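PDB 6XI3: large adhesion protein (Lap) involved in biofilm formation from Marinobacter hydrocarbonoclasticus, which probably helps the bacterium form biofilms, its tandem calcium-binding Ig-like domains forming an extender that carries the adhesive part of the molecule away from the cell. Local coordinates for residues 159-171 against 181-193. Numbering follows the deposited sequence.
Sequences TMTDSAGNIVNAT and SLTGVDISSLVDG. With CA (calcium ion), chain D; EDO (1,2-ethanediol), chain L.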
# COMPACT_ATOMS: atom_id res chain seq x y z
N THR A 159 -16.90 5.24 -9.73
CA THR A 159 -16.19 5.32 -8.44
C THR A 159 -14.86 4.59 -8.63
O THR A 159 -14.89 3.43 -9.10
CB THR A 159 -17.04 4.71 -7.33
OG1 THR A 159 -18.30 5.39 -7.24
CG2 THR A 159 -16.41 4.81 -5.97
N MET A 160 -13.77 5.20 -8.20
CA MET A 160 -12.45 4.55 -8.10
C MET A 160 -11.98 4.61 -6.65
O MET A 160 -11.98 5.69 -6.08
CB MET A 160 -11.47 5.22 -9.05
CG MET A 160 -11.91 4.94 -10.47
SD MET A 160 -10.84 5.66 -11.69
CE MET A 160 -11.43 7.34 -11.62
N THR A 161 -11.71 3.44 -6.06
CA THR A 161 -11.42 3.28 -4.62
C THR A 161 -10.03 2.66 -4.51
O THR A 161 -9.79 1.68 -5.26
CB THR A 161 -12.49 2.44 -3.91
OG1 THR A 161 -13.75 3.07 -4.12
CG2 THR A 161 -12.24 2.30 -2.43
N ASP A 162 -9.15 3.24 -3.68
CA ASP A 162 -7.74 2.79 -3.52
C ASP A 162 -7.61 1.88 -2.29
O ASP A 162 -8.64 1.59 -1.61
CB ASP A 162 -6.80 4.00 -3.57
CG ASP A 162 -6.84 4.90 -2.36
OD1 ASP A 162 -7.52 4.53 -1.38
OD2 ASP A 162 -6.20 6.00 -2.43
N SER A 163 -6.37 1.46 -2.00
CA SER A 163 -6.06 0.51 -0.90
C SER A 163 -6.31 1.15 0.47
O SER A 163 -6.34 0.40 1.44
CB SER A 163 -4.63 -0.01 -0.97
OG SER A 163 -3.72 1.07 -1.03
N ALA A 164 -6.43 2.48 0.55
CA ALA A 164 -6.66 3.23 1.81
C ALA A 164 -8.13 3.64 1.96
O ALA A 164 -8.40 4.31 2.96
CB ALA A 164 -5.75 4.45 1.85
N GLY A 165 -9.01 3.31 1.00
CA GLY A 165 -10.41 3.77 0.94
C GLY A 165 -10.61 5.20 0.44
O GLY A 165 -11.78 5.65 0.39
N ASN A 166 -9.58 5.90 -0.04
CA ASN A 166 -9.79 7.15 -0.83
C ASN A 166 -10.62 6.87 -2.10
O ASN A 166 -10.52 5.75 -2.68
CB ASN A 166 -8.50 7.85 -1.25
CG ASN A 166 -7.58 8.13 -0.08
OD1 ASN A 166 -7.97 8.80 0.86
ND2 ASN A 166 -6.36 7.61 -0.11
N ILE A 167 -11.39 7.86 -2.53
CA ILE A 167 -12.36 7.72 -3.65
C ILE A 167 -12.17 8.86 -4.66
O ILE A 167 -12.02 10.03 -4.27
CB ILE A 167 -13.79 7.63 -3.09
CG1 ILE A 167 -13.98 6.38 -2.23
CG2 ILE A 167 -14.78 7.72 -4.24
CD1 ILE A 167 -15.42 6.10 -1.81
N VAL A 168 -12.16 8.51 -5.94
CA VAL A 168 -12.36 9.49 -7.04
C VAL A 168 -13.71 9.18 -7.69
O VAL A 168 -13.94 8.01 -8.04
CB VAL A 168 -11.23 9.45 -8.07
CG1 VAL A 168 -11.63 10.21 -9.32
CG2 VAL A 168 -9.92 9.98 -7.48
N ASN A 169 -14.56 10.20 -7.82
CA ASN A 169 -15.87 10.11 -8.49
C ASN A 169 -15.74 10.65 -9.92
O ASN A 169 -14.93 11.58 -10.18
CB ASN A 169 -16.96 10.82 -7.70
CG ASN A 169 -17.16 10.20 -6.32
OD1 ASN A 169 -16.87 10.82 -5.30
ND2 ASN A 169 -17.65 8.98 -6.29
N ALA A 170 -16.45 10.04 -10.86
CA ALA A 170 -16.46 10.52 -12.25
C ALA A 170 -17.80 10.15 -12.87
O ALA A 170 -18.54 9.39 -12.25
CB ALA A 170 -15.30 9.98 -13.05
N THR A 171 -18.09 10.73 -14.02
CA THR A 171 -19.37 10.51 -14.73
C THR A 171 -19.08 10.43 -16.22
O THR A 171 -18.14 11.08 -16.69
CB THR A 171 -20.39 11.56 -14.29
OG1 THR A 171 -21.62 11.12 -14.87
CG2 THR A 171 -20.05 12.96 -14.74
N SER A 181 -17.03 6.09 -22.32
CA SER A 181 -15.56 6.09 -22.13
C SER A 181 -15.13 7.38 -21.43
O SER A 181 -15.87 8.38 -21.53
CB SER A 181 -14.84 5.92 -23.43
OG SER A 181 -14.93 7.12 -24.17
N LEU A 182 -14.02 7.30 -20.70
CA LEU A 182 -13.31 8.47 -20.15
C LEU A 182 -11.82 8.28 -20.41
O LEU A 182 -11.32 7.12 -20.33
CB LEU A 182 -13.56 8.57 -18.65
CG LEU A 182 -14.98 8.94 -18.23
CD1 LEU A 182 -15.08 8.88 -16.72
CD2 LEU A 182 -15.37 10.33 -18.74
N THR A 183 -11.17 9.39 -20.68
CA THR A 183 -9.73 9.46 -21.01
C THR A 183 -9.07 10.37 -19.99
O THR A 183 -9.68 11.40 -19.66
CB THR A 183 -9.52 9.94 -22.45
OG1 THR A 183 -10.37 9.04 -23.16
CG2 THR A 183 -8.10 9.81 -22.93
N GLY A 184 -7.92 9.95 -19.49
CA GLY A 184 -7.08 10.76 -18.60
C GLY A 184 -7.80 11.20 -17.33
O GLY A 184 -7.58 12.33 -16.93
N VAL A 185 -8.61 10.36 -16.69
CA VAL A 185 -9.21 10.71 -15.37
C VAL A 185 -8.07 10.81 -14.35
O VAL A 185 -7.29 9.83 -14.24
CB VAL A 185 -10.27 9.70 -14.89
CG1 VAL A 185 -10.82 10.11 -13.54
CG2 VAL A 185 -11.40 9.51 -15.89
N ASP A 186 -8.00 11.92 -13.61
CA ASP A 186 -6.93 12.23 -12.61
C ASP A 186 -7.12 11.35 -11.37
O ASP A 186 -8.15 11.48 -10.67
CB ASP A 186 -6.94 13.72 -12.23
CG ASP A 186 -5.85 14.15 -11.25
OD1 ASP A 186 -4.96 13.31 -10.90
OD2 ASP A 186 -5.89 15.32 -10.82
N ILE A 187 -6.15 10.47 -11.08
CA ILE A 187 -6.19 9.63 -9.84
C ILE A 187 -4.96 9.92 -8.96
O ILE A 187 -4.61 9.05 -8.12
CB ILE A 187 -6.32 8.15 -10.19
CG1 ILE A 187 -5.21 7.68 -11.13
CG2 ILE A 187 -7.69 7.86 -10.74
CD1 ILE A 187 -5.07 6.18 -11.19
N SER A 188 -4.33 11.08 -9.15
CA SER A 188 -3.22 11.58 -8.31
C SER A 188 -3.66 11.65 -6.83
O SER A 188 -2.80 11.47 -5.99
CB SER A 188 -2.66 12.89 -8.82
OG SER A 188 -3.61 13.93 -8.74
N SER A 189 -4.95 11.76 -6.53
CA SER A 189 -5.46 11.75 -5.13
C SER A 189 -5.45 10.33 -4.55
O SER A 189 -5.68 10.20 -3.34
CB SER A 189 -6.83 12.35 -5.05
OG SER A 189 -7.83 11.39 -5.38
N LEU A 190 -5.19 9.28 -5.34
CA LEU A 190 -5.23 7.90 -4.82
C LEU A 190 -3.81 7.45 -4.44
O LEU A 190 -2.86 8.02 -4.92
CB LEU A 190 -5.89 6.96 -5.83
CG LEU A 190 -7.31 7.35 -6.27
CD1 LEU A 190 -7.84 6.35 -7.28
CD2 LEU A 190 -8.28 7.45 -5.10
N VAL A 191 -3.72 6.46 -3.58
CA VAL A 191 -2.43 5.82 -3.20
C VAL A 191 -2.28 4.50 -3.96
O VAL A 191 -3.29 3.99 -4.48
CB VAL A 191 -2.34 5.65 -1.67
CG1 VAL A 191 -2.55 7.02 -1.00
CG2 VAL A 191 -3.32 4.61 -1.13
N ASP A 192 -1.03 4.01 -4.02
CA ASP A 192 -0.62 2.80 -4.76
C ASP A 192 -1.30 1.57 -4.15
O ASP A 192 -1.71 1.58 -2.97
CB ASP A 192 0.90 2.71 -4.83
CG ASP A 192 1.51 3.74 -5.74
OD1 ASP A 192 0.74 4.42 -6.47
OD2 ASP A 192 2.75 3.89 -5.72
N GLY A 193 -1.38 0.52 -4.95
CA GLY A 193 -1.94 -0.79 -4.62
C GLY A 193 -3.12 -1.07 -5.51
O GLY A 193 -3.21 -0.46 -6.58
CA CA D . 4.38 2.21 -5.30
C1 EDO L . -0.42 10.62 -3.39
O1 EDO L . -1.72 10.13 -3.06
C2 EDO L . -0.20 10.99 -4.82
O2 EDO L . -0.15 12.35 -5.13
O HOH W 1 -4.50 1.51 -3.94
O HOH W 2 -10.04 11.38 -4.02
O HOH W 3 6.37 0.99 -4.86
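The carboxylate of D162 meets the backbone of V191 on the anti side of OD2, where V191 N donates at 2.8 Å, 29° out of the carboxylate plane. N166 ND2 takes the syn lone pair of the same oxygen, with OD2 almost in the amide plane. The other oxygen, OD1, accepts from A164 N above the carboxylate plane, which makes an Asx turn. V191 CG2 lies over one face of the carboxylate, 3.5 Å from OD2, on the side from which A164 N donates; A164 CB touches the same methyl. L190 CD2 covers the other face, 3.7 Å from OD2. D162 CG sits between the backbone N and the carbonyl carbon (chi1 72°), and the carboxylate reaches both its own turn and the V191 peptide. S163 OG donates to D192 O at 2.8 Å.

Both segments belong to one of the chain's tandem Ig-like beta-sandwich domains. The hairpin of strands 155-161 and 167-173 belongs to one sheet. Strand 180-186 pairs with 140-148 in the other, and residues 187-192 cross over to strand 193-202. D192 OD2 binds calcium with D218, T220, D246 and N302, at the junction with the next domain. D192 OD1 accepts from A219 N.

Apolar side chains of the hairpin pack on strand 180-186 and on the crossover. M160 bends at chi3 (-79°) and brings CE tightly against V185 CG1, at 3.4 Å, with I187 CG2 at 3.9 Å. V168 CG2 lies 3.8 Å from L190 CD2 in the crossover and also touches S189 OG. L182 CD1 meets A170 CB at 3.8 Å.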